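PDB 3BQW: putative capsid protein of prophage from Escherichia coli CFT073, which is of unknown function but probably serves as a major capsid protein, building the shell of a prophage-encoded virus particle. Local coordinates for residues 89-94 against 122-127; 246-251 against 260-265. One frame throughout, in Å; residues are numbered along the deposited sequence.

Contact 1 comes first along the chain. Strand 90-92 runs into a long loop, and helix 113-146 then brings residues 122-127 back beside it. The strand is paired with strand 327-338, so contact 1 sets the early part of the long helix against a mixed sheet. Contact 2 opens well after contact 1 has closed; the two follow in series and neither nest nor cross. It closes the beta hairpin of strands 248-254 and 257-267, joined by a short turn, which belongs to another mixed sheet. The contacts do not touch: their centres are 27 Å apart. Further along, helix 113-146 reaches contact 2, where Glu137 makes a weak hydrogen bond to Tyr262.

Contact 1: residues 89-94 against 122-127; sequences PKHEID and TGNMRR
His91 of strand 90-92 meets Asn124 and Arg127, one turn apart on helix 113-146. The strand and helix segments run roughly antiparallel, at 151°, with axes 8.8 Å apart at closest.

Van der Waals contact carries most of the meeting. His91 CG lies 3.3 Å from Asn124 OD1, and His91 CB is equally near that oxygen. The imidazole and amide planes are 28° apart. The Arg127 chain crosses the histidine at about a right angle, with Arg127 CD 3.4 Å from His91 CE1. At the other end of the amide, Ile93 CD1 lies 3.6 Å from Asn124 ND2. Strand 90-92 pairs through backbone bonds with strand 327-338, whose Val329 also touches Asn124.

The polar bonding stays within the helix. Arg127 NH1 donates to Asn124 OD1 at 3.0 Å, from above the carbonyl plane. The bend of the arginine chain at chi3 (-65°) turns the guanidinium back toward Asn124. Asn124 ND2 makes a weak hydrogen bond to Leu120 O, one turn earlier. His91 ND1 is 3.4 Å from Asn124 OD1, but the angle is poor for a bond.

Arg127 and, weakly, Leu120 O thus take up the two polar ends of the buried amide and probably help set its rotation. Strand and helix meet by van der Waals contact over a small area, and the amide's polar atoms bond within the helix, not to the strand.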
ATOM      1  N   PRO A  89     -11.472   8.671  -7.572  1.00 27.22           N
ATOM      2  CA  PRO A  89     -10.771   9.461  -8.554  1.00 27.19           C
ATOM      3  C   PRO A  89     -11.392   9.277  -9.928  1.00 27.91           C
ATOM      4  O   PRO A  89     -11.834   8.163 -10.282  1.00 26.42           O
ATOM      5  CB  PRO A  89      -9.356   8.883  -8.518  1.00 27.31           C
ATOM      6  CG  PRO A  89      -9.497   7.528  -7.996  1.00 26.98           C
ATOM      7  CD  PRO A  89     -10.600   7.634  -6.997  1.00 27.04           C
ATOM      8  N   LYS A  90     -11.472  10.381 -10.665  1.00 28.80           N
ATOM      9  CA  LYS A  90     -11.962  10.350 -12.030  1.00 30.04           C
ATOM     10  C   LYS A  90     -11.017  11.100 -12.947  1.00 30.08           C
ATOM     11  O   LYS A  90     -10.210  11.907 -12.497  1.00 29.27           O
ATOM     12  CB  LYS A  90     -13.385  10.927 -12.138  1.00 30.00           C
ATOM     13  CG  LYS A  90     -13.495  12.419 -11.921  1.00 30.41           C
ATOM     14  CD  LYS A  90     -14.896  12.884 -12.202  1.00 31.58           C
ATOM     15  CE  LYS A  90     -15.060  14.356 -11.852  1.00 34.13           C
ATOM     16  NZ  LYS A  90     -16.449  14.819 -12.156  1.00 36.62           N
ATOM     17  N   HIS A  91     -11.143  10.809 -14.236  1.00 30.77           N
ATOM     18  CA  HIS A  91     -10.356  11.449 -15.270  1.00 31.27           C
ATOM     19  C   HIS A  91     -11.257  11.687 -16.464  1.00 30.60           C
ATOM     20  O   HIS A  91     -12.138  10.883 -16.745  1.00 29.87           O
ATOM     21  CB  HIS A  91      -9.216  10.535 -15.726  1.00 31.85           C
ATOM     22  CG  HIS A  91      -8.159  10.288 -14.690  1.00 36.03           C
ATOM     23  ND1 HIS A  91      -6.915  10.885 -14.736  1.00 38.77           N
ATOM     24  CD2 HIS A  91      -8.145   9.471 -13.608  1.00 37.53           C
ATOM     25  CE1 HIS A  91      -6.195  10.459 -13.708  1.00 39.32           C
ATOM     26  NE2 HIS A  91      -6.925   9.611 -13.005  1.00 38.23           N
ATOM     27  N   GLU A  92     -10.997  12.774 -17.178  1.00 30.46           N
ATOM     28  CA  GLU A  92     -11.633  13.037 -18.463  1.00 30.84           C
ATOM     29  C   GLU A  92     -11.069  12.109 -19.560  1.00 29.84           C
ATOM     30  O   GLU A  92      -9.868  11.773 -19.572  1.00 30.32           O
ATOM     31  CB  GLU A  92     -11.464  14.512 -18.859  1.00 30.60           C
ATOM     32  CG  GLU A  92     -11.966  14.811 -20.293  1.00 33.06           C
ATOM     33  CD  GLU A  92     -11.829  16.278 -20.719  1.00 33.45           C
ATOM     34  OE1 GLU A  92     -11.478  17.126 -19.865  1.00 36.25           O
ATOM     35  OE2 GLU A  92     -12.074  16.569 -21.922  1.00 37.06           O
ATOM     36  N   ILE A  93     -11.946  11.680 -20.459  1.00 28.97           N
ATOM     37  CA  ILE A  93     -11.566  10.875 -21.616  1.00 28.43           C
ATOM     38  C   ILE A  93     -11.506  11.812 -22.810  1.00 29.27           C
ATOM     39  O   ILE A  93     -12.531  12.164 -23.382  1.00 29.97           O
ATOM     40  CB  ILE A  93     -12.563   9.731 -21.869  1.00 27.79           C
ATOM     41  CG1 ILE A  93     -12.734   8.884 -20.591  1.00 26.69           C
ATOM     42  CG2 ILE A  93     -12.148   8.896 -23.108  1.00 25.66           C
ATOM     43  CD1 ILE A  93     -11.497   8.110 -20.125  1.00 23.12           C
ATOM     44  N   ASP A  94     -10.298  12.252 -23.143  1.00 30.09           N
ATOM     45  CA  ASP A  94     -10.080  13.248 -24.184  1.00 30.96           C
ATOM     46  C   ASP A  94      -9.574  12.576 -25.448  1.00 31.15           C
ATOM     47  O   ASP A  94      -8.400  12.264 -25.549  1.00 31.10           O
ATOM     48  CB  ASP A  94      -9.055  14.279 -23.712  1.00 31.06           C
ATOM     49  CG  ASP A  94      -8.777  15.361 -24.753  1.00 32.15           C
ATOM     50  OD1 ASP A  94      -9.137  15.223 -25.956  1.00 33.63           O
ATOM     51  OD2 ASP A  94      -8.162  16.358 -24.347  1.00 35.56           O
ATOM     52  N   THR A 122      -9.377   2.501 -20.500  1.00 22.94           N
ATOM     53  CA  THR A 122      -8.623   1.458 -19.829  1.00 23.17           C
ATOM     54  C   THR A 122      -7.330   2.021 -19.246  1.00 24.00           C
ATOM     55  O   THR A 122      -6.896   1.621 -18.143  1.00 23.51           O
ATOM     56  CB  THR A 122      -8.305   0.286 -20.781  1.00 23.88           C
ATOM     57  OG1 THR A 122      -7.707   0.765 -21.992  1.00 23.30           O
ATOM     58  CG2 THR A 122      -9.590  -0.528 -21.135  1.00 21.68           C
ATOM     59  N   GLY A 123      -6.715   2.959 -19.971  1.00 23.89           N
ATOM     60  CA  GLY A 123      -5.518   3.637 -19.466  1.00 23.19           C
ATOM     61  C   GLY A 123      -5.781   4.393 -18.178  1.00 23.07           C
ATOM     62  O   GLY A 123      -4.983   4.341 -17.243  1.00 24.11           O
ATOM     63  N   ASN A 124      -6.897   5.109 -18.129  1.00 23.22           N
ATOM     64  CA  ASN A 124      -7.296   5.861 -16.944  1.00 23.01           C
ATOM     65  C   ASN A 124      -7.785   4.958 -15.825  1.00 22.68           C
ATOM     66  O   ASN A 124      -7.548   5.245 -14.648  1.00 23.05           O
ATOM     67  CB  ASN A 124      -8.321   6.928 -17.292  1.00 23.67           C
ATOM     68  CG  ASN A 124      -7.687   8.130 -17.991  1.00 25.59           C
ATOM     69  OD1 ASN A 124      -6.882   8.821 -17.406  1.00 26.44           O
ATOM     70  ND2 ASN A 124      -8.039   8.354 -19.254  1.00 28.84           N
ATOM     71  N   MET A 125      -8.419   3.848 -16.169  1.00 22.38           N
ATOM     72  CA  MET A 125      -8.777   2.848 -15.168  1.00 22.14           C
ATOM     73  C   MET A 125      -7.541   2.312 -14.474  1.00 22.80           C
ATOM     74  O   MET A 125      -7.538   2.188 -13.244  1.00 22.63           O
ATOM     75  CB  MET A 125      -9.551   1.674 -15.794  1.00 22.68           C
ATOM     76  CG  MET A 125     -11.027   1.953 -16.126  1.00 23.58           C
ATOM     77  SD  MET A 125     -11.888   0.551 -16.913  1.00 19.74           S
ATOM     78  CE  MET A 125     -11.894  -0.507 -15.480  1.00 17.38           C
ATOM     79  N   ARG A 126      -6.502   1.970 -15.247  1.00 23.35           N
ATOM     80  CA  ARG A 126      -5.250   1.475 -14.676  1.00 24.87           C
ATOM     81  C   ARG A 126      -4.605   2.496 -13.740  1.00 24.63           C
ATOM     82  O   ARG A 126      -4.053   2.142 -12.718  1.00 24.23           O
ATOM     83  CB  ARG A 126      -4.235   1.059 -15.762  1.00 24.53           C
ATOM     84  CG  ARG A 126      -4.590  -0.255 -16.474  1.00 25.98           C
ATOM     85  CD  ARG A 126      -3.440  -0.822 -17.320  1.00 27.69           C
ATOM     86  NE  ARG A 126      -2.730   0.165 -18.146  1.00 28.31           N
ATOM     87  CZ  ARG A 126      -3.096   0.555 -19.364  1.00 30.58           C
ATOM     88  NH1 ARG A 126      -4.179   0.064 -19.954  1.00 33.92           N
ATOM     89  NH2 ARG A 126      -2.367   1.458 -20.007  1.00 31.06           N
ATOM     90  N   ARG A 127      -4.669   3.758 -14.119  1.00 25.21           N
ATOM     91  CA  ARG A 127      -4.095   4.856 -13.342  1.00 26.71           C
ATOM     92  C   ARG A 127      -4.897   5.075 -12.045  1.00 25.40           C
ATOM     93  O   ARG A 127      -4.328   5.361 -10.994  1.00 24.91           O
ATOM     94  CB  ARG A 127      -4.100   6.081 -14.257  1.00 27.12           C
ATOM     95  CG  ARG A 127      -3.736   7.422 -13.701  1.00 30.51           C
ATOM     96  CD  ARG A 127      -3.769   8.460 -14.872  1.00 32.39           C
ATOM     97  NE  ARG A 127      -2.720   8.155 -15.860  1.00 36.67           N
ATOM     98  CZ  ARG A 127      -2.895   7.796 -17.139  1.00 40.02           C
ATOM     99  NH1 ARG A 127      -4.101   7.706 -17.713  1.00 41.50           N
ATOM    100  NH2 ARG A 127      -1.821   7.540 -17.877  1.00 40.21           N
TER

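Contact 2: residues 246-251 against 260-265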
ATOM      1  N   GLU A 246      10.485  -2.528 -10.193  1.00 31.22           N
ATOM      2  CA  GLU A 246      10.539  -1.104 -10.419  1.00 31.95           C
ATOM      3  C   GLU A 246      10.872  -0.282  -9.150  1.00 31.18           C
ATOM      4  O   GLU A 246      11.461   0.808  -9.259  1.00 30.65           O
ATOM      5  CB  GLU A 246       9.199  -0.656 -11.045  1.00 32.92           C
ATOM      6  CG  GLU A 246       9.087   0.854 -11.301  1.00 37.63           C
ATOM      7  CD  GLU A 246       8.436   1.217 -12.638  1.00 42.84           C
ATOM      8  OE1 GLU A 246       7.386   0.607 -12.988  1.00 45.32           O
ATOM      9  OE2 GLU A 246       8.996   2.129 -13.326  1.00 46.41           O
ATOM     10  N   VAL A 247      10.504  -0.793  -7.964  1.00 29.99           N
ATOM     11  CA  VAL A 247      10.668  -0.050  -6.698  1.00 29.63           C
ATOM     12  C   VAL A 247      11.372  -0.790  -5.551  1.00 28.60           C
ATOM     13  O   VAL A 247      11.704  -0.195  -4.538  1.00 28.37           O
ATOM     14  CB  VAL A 247       9.308   0.435  -6.174  1.00 29.35           C
ATOM     15  CG1 VAL A 247       8.679   1.352  -7.198  1.00 31.69           C
ATOM     16  CG2 VAL A 247       8.369  -0.745  -5.871  1.00 28.76           C
ATOM     17  N   VAL A 248      11.626  -2.066  -5.748  1.00 28.45           N
ATOM     18  CA  VAL A 248      12.083  -2.968  -4.714  1.00 28.49           C
ATOM     19  C   VAL A 248      13.246  -3.778  -5.266  1.00 28.55           C
ATOM     20  O   VAL A 248      13.246  -4.145  -6.436  1.00 28.11           O
ATOM     21  CB  VAL A 248      10.903  -3.900  -4.330  1.00 29.48           C
ATOM     22  CG1 VAL A 248      11.354  -5.220  -3.848  1.00 29.63           C
ATOM     23  CG2 VAL A 248      10.001  -3.203  -3.317  1.00 28.54           C
ATOM     24  N   SER A 249      14.240  -4.033  -4.424  1.00 27.77           N
ATOM     25  CA  SER A 249      15.337  -4.868  -4.782  1.00 27.78           C
ATOM     26  C   SER A 249      15.590  -5.870  -3.671  1.00 27.78           C
ATOM     27  O   SER A 249      15.806  -5.498  -2.509  1.00 27.61           O
ATOM     28  CB  SER A 249      16.588  -4.031  -5.007  1.00 28.13           C
ATOM     29  OG  SER A 249      17.687  -4.895  -5.242  1.00 29.30           O
ATOM     30  N   PHE A 250      15.560  -7.140  -4.039  1.00 27.60           N
ATOM     31  CA  PHE A 250      15.875  -8.213  -3.150  1.00 27.81           C
ATOM     32  C   PHE A 250      17.379  -8.404  -3.162  1.00 28.14           C
ATOM     33  O   PHE A 250      17.969  -8.601  -4.210  1.00 27.66           O
ATOM     34  CB  PHE A 250      15.174  -9.516  -3.540  1.00 28.33           C
ATOM     35  CG  PHE A 250      15.264 -10.567  -2.472  1.00 28.30           C
ATOM     36  CD1 PHE A 250      14.321 -10.632  -1.475  1.00 29.22           C
ATOM     37  CD2 PHE A 250      16.320 -11.443  -2.442  1.00 28.56           C
ATOM     38  CE1 PHE A 250      14.426 -11.562  -0.460  1.00 29.48           C
ATOM     39  CE2 PHE A 250      16.427 -12.389  -1.443  1.00 29.53           C
ATOM     40  CZ  PHE A 250      15.486 -12.440  -0.443  1.00 29.08           C
ATOM     41  N   LYS A 251      17.980  -8.346  -1.976  1.00 28.81           N
ATOM     42  CA  LYS A 251      19.429  -8.320  -1.836  1.00 29.59           C
ATOM     43  C   LYS A 251      20.041  -9.651  -1.438  1.00 30.43           C
ATOM     44  O   LYS A 251      21.224  -9.871  -1.690  1.00 31.90           O
ATOM     45  CB  LYS A 251      19.825  -7.259  -0.794  1.00 29.47           C
ATOM     46  CG  LYS A 251      19.534  -5.840  -1.227  1.00 28.98           C
ATOM     47  CD  LYS A 251      20.230  -5.514  -2.543  1.00 28.31           C
ATOM     48  CE  LYS A 251      19.994  -4.102  -2.921  1.00 29.31           C
ATOM     49  NZ  LYS A 251      20.532  -3.769  -4.240  1.00 31.28           N
ATOM     50  N   ILE A 260      15.604  -6.672   1.817  1.00 22.97           N
ATOM     51  CA  ILE A 260      14.858  -5.963   0.791  1.00 22.22           C
ATOM     52  C   ILE A 260      15.143  -4.465   0.953  1.00 22.44           C
ATOM     53  O   ILE A 260      14.987  -3.905   2.050  1.00 21.86           O
ATOM     54  CB  ILE A 260      13.317  -6.224   0.919  1.00 22.48           C
ATOM     55  CG1 ILE A 260      12.991  -7.733   0.861  1.00 22.79           C
ATOM     56  CG2 ILE A 260      12.539  -5.475  -0.184  1.00 21.95           C
ATOM     57  CD1 ILE A 260      11.449  -8.067   0.906  1.00 21.25           C
ATOM     58  N   VAL A 261      15.587  -3.842  -0.129  1.00 22.32           N
ATOM     59  CA  VAL A 261      15.670  -2.404  -0.220  1.00 23.38           C
ATOM     60  C   VAL A 261      14.444  -1.896  -0.956  1.00 24.50           C
ATOM     61  O   VAL A 261      14.135  -2.354  -2.048  1.00 24.44           O
ATOM     62  CB  VAL A 261      16.945  -1.928  -0.940  1.00 23.42           C
ATOM     63  CG1 VAL A 261      17.001  -0.395  -0.984  1.00 21.56           C
ATOM     64  CG2 VAL A 261      18.189  -2.535  -0.250  1.00 21.99           C
ATOM     65  N   TYR A 262      13.766  -0.935  -0.345  1.00 26.12           N
ATOM     66  CA  TYR A 262      12.474  -0.471  -0.812  1.00 27.79           C
ATOM     67  C   TYR A 262      12.551   1.016  -1.089  1.00 28.32           C
ATOM     68  O   TYR A 262      12.841   1.790  -0.209  1.00 28.72           O
ATOM     69  CB  TYR A 262      11.437  -0.762   0.257  1.00 28.62           C
ATOM     70  CG  TYR A 262      10.009  -0.329  -0.018  1.00 30.09           C
ATOM     71  CD1 TYR A 262       9.203  -1.025  -0.904  1.00 34.72           C
ATOM     72  CD2 TYR A 262       9.440   0.711   0.664  1.00 32.63           C
ATOM     73  CE1 TYR A 262       7.862  -0.659  -1.114  1.00 35.07           C
ATOM     74  CE2 TYR A 262       8.099   1.077   0.461  1.00 32.96           C
ATOM     75  CZ  TYR A 262       7.326   0.386  -0.418  1.00 31.81           C
ATOM     76  OH  TYR A 262       6.014   0.754  -0.631  1.00 32.83           O
ATOM     77  N   SER A 263      12.265   1.391  -2.327  1.00 29.98           N
ATOM     78  CA  SER A 263      12.425   2.762  -2.811  1.00 31.37           C
ATOM     79  C   SER A 263      11.156   3.317  -3.444  1.00 31.27           C
ATOM     80  O   SER A 263      11.218   4.313  -4.138  1.00 31.02           O
ATOM     81  CB  SER A 263      13.554   2.814  -3.850  1.00 31.64           C
ATOM     82  OG  SER A 263      14.735   2.219  -3.335  1.00 36.27           O
ATOM     83  N   GLY A 264      10.006   2.696  -3.178  1.00 31.88           N
ATOM     84  CA  GLY A 264       8.736   3.192  -3.692  1.00 32.80           C
ATOM     85  C   GLY A 264       8.366   4.631  -3.327  1.00 33.50           C
ATOM     86  O   GLY A 264       8.542   5.075  -2.191  1.00 32.33           O
ATOM     87  N   LYS A 265       7.812   5.346  -4.298  1.00 35.07           N
ATOM     88  CA  LYS A 265       7.381   6.717  -4.094  1.00 37.16           C
ATOM     89  C   LYS A 265       5.930   6.905  -4.513  1.00 37.58           C
ATOM     90  O   LYS A 265       5.363   6.119  -5.281  1.00 36.66           O
ATOM     91  CB  LYS A 265       8.266   7.684  -4.884  1.00 37.31           C
ATOM     92  CG  LYS A 265       9.757   7.573  -4.595  1.00 39.05           C
ATOM     93  CD  LYS A 265      10.511   8.642  -5.347  1.00 40.51           C
ATOM     94  CE  LYS A 265      11.978   8.242  -5.645  1.00 45.62           C
ATOM     95  NZ  LYS A 265      12.133   7.353  -6.870  1.00 47.06           N
TER
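Val248, Ser249 and Phe250 pair with Tyr262, Val261 and Ile260 in a beta hairpin, where the axes of segments 248-251 and 260-262 come within 4.8 Å and the hydrogen-bonded pair is joined by Ser249 N to Val261 O and Val261 N to Ser249 O, each at 2.9 Å. Beyond the paired residues, Ser263 N bonds to Val247 O at 2.8 Å.

Val248, Phe250, Ile260 and Tyr262, of the two non-hydrogen-bonded pairs, share one face of the sheet. Val248 uses both methyls: CG2 meets the edge of the tyrosine ring, 3.3 Å from Tyr262 CD1, while CG1 lies 3.9 Å from Ile260 CG2. Ile260 CG1 approaches Phe250 CD1 at 4.0 Å. Leu30 and Cys241, from helices 30-35 and 236-241, pack on this face. Gly264 N sits over the centre of one face of the Tyr262 ring.

On the other face, the Lys251 chain bends at chi2 (-57°) and passes Val261, with Lys251 CE 3.6 Å from Val261 CG2. Lys251 NZ then makes a weak hydrogen bond to Ser249 OG. Trp214 of helix 211-218 touches both Lys251 and Val261.

The backbone bonds fix the pairing, while the two faces differ in character. One is a largely apolar layer packed against helices 30-35 and 236-241; on the other, the aliphatic part of Lys251 lies along Val261 while its amine turns to the Ser249 hydroxyl.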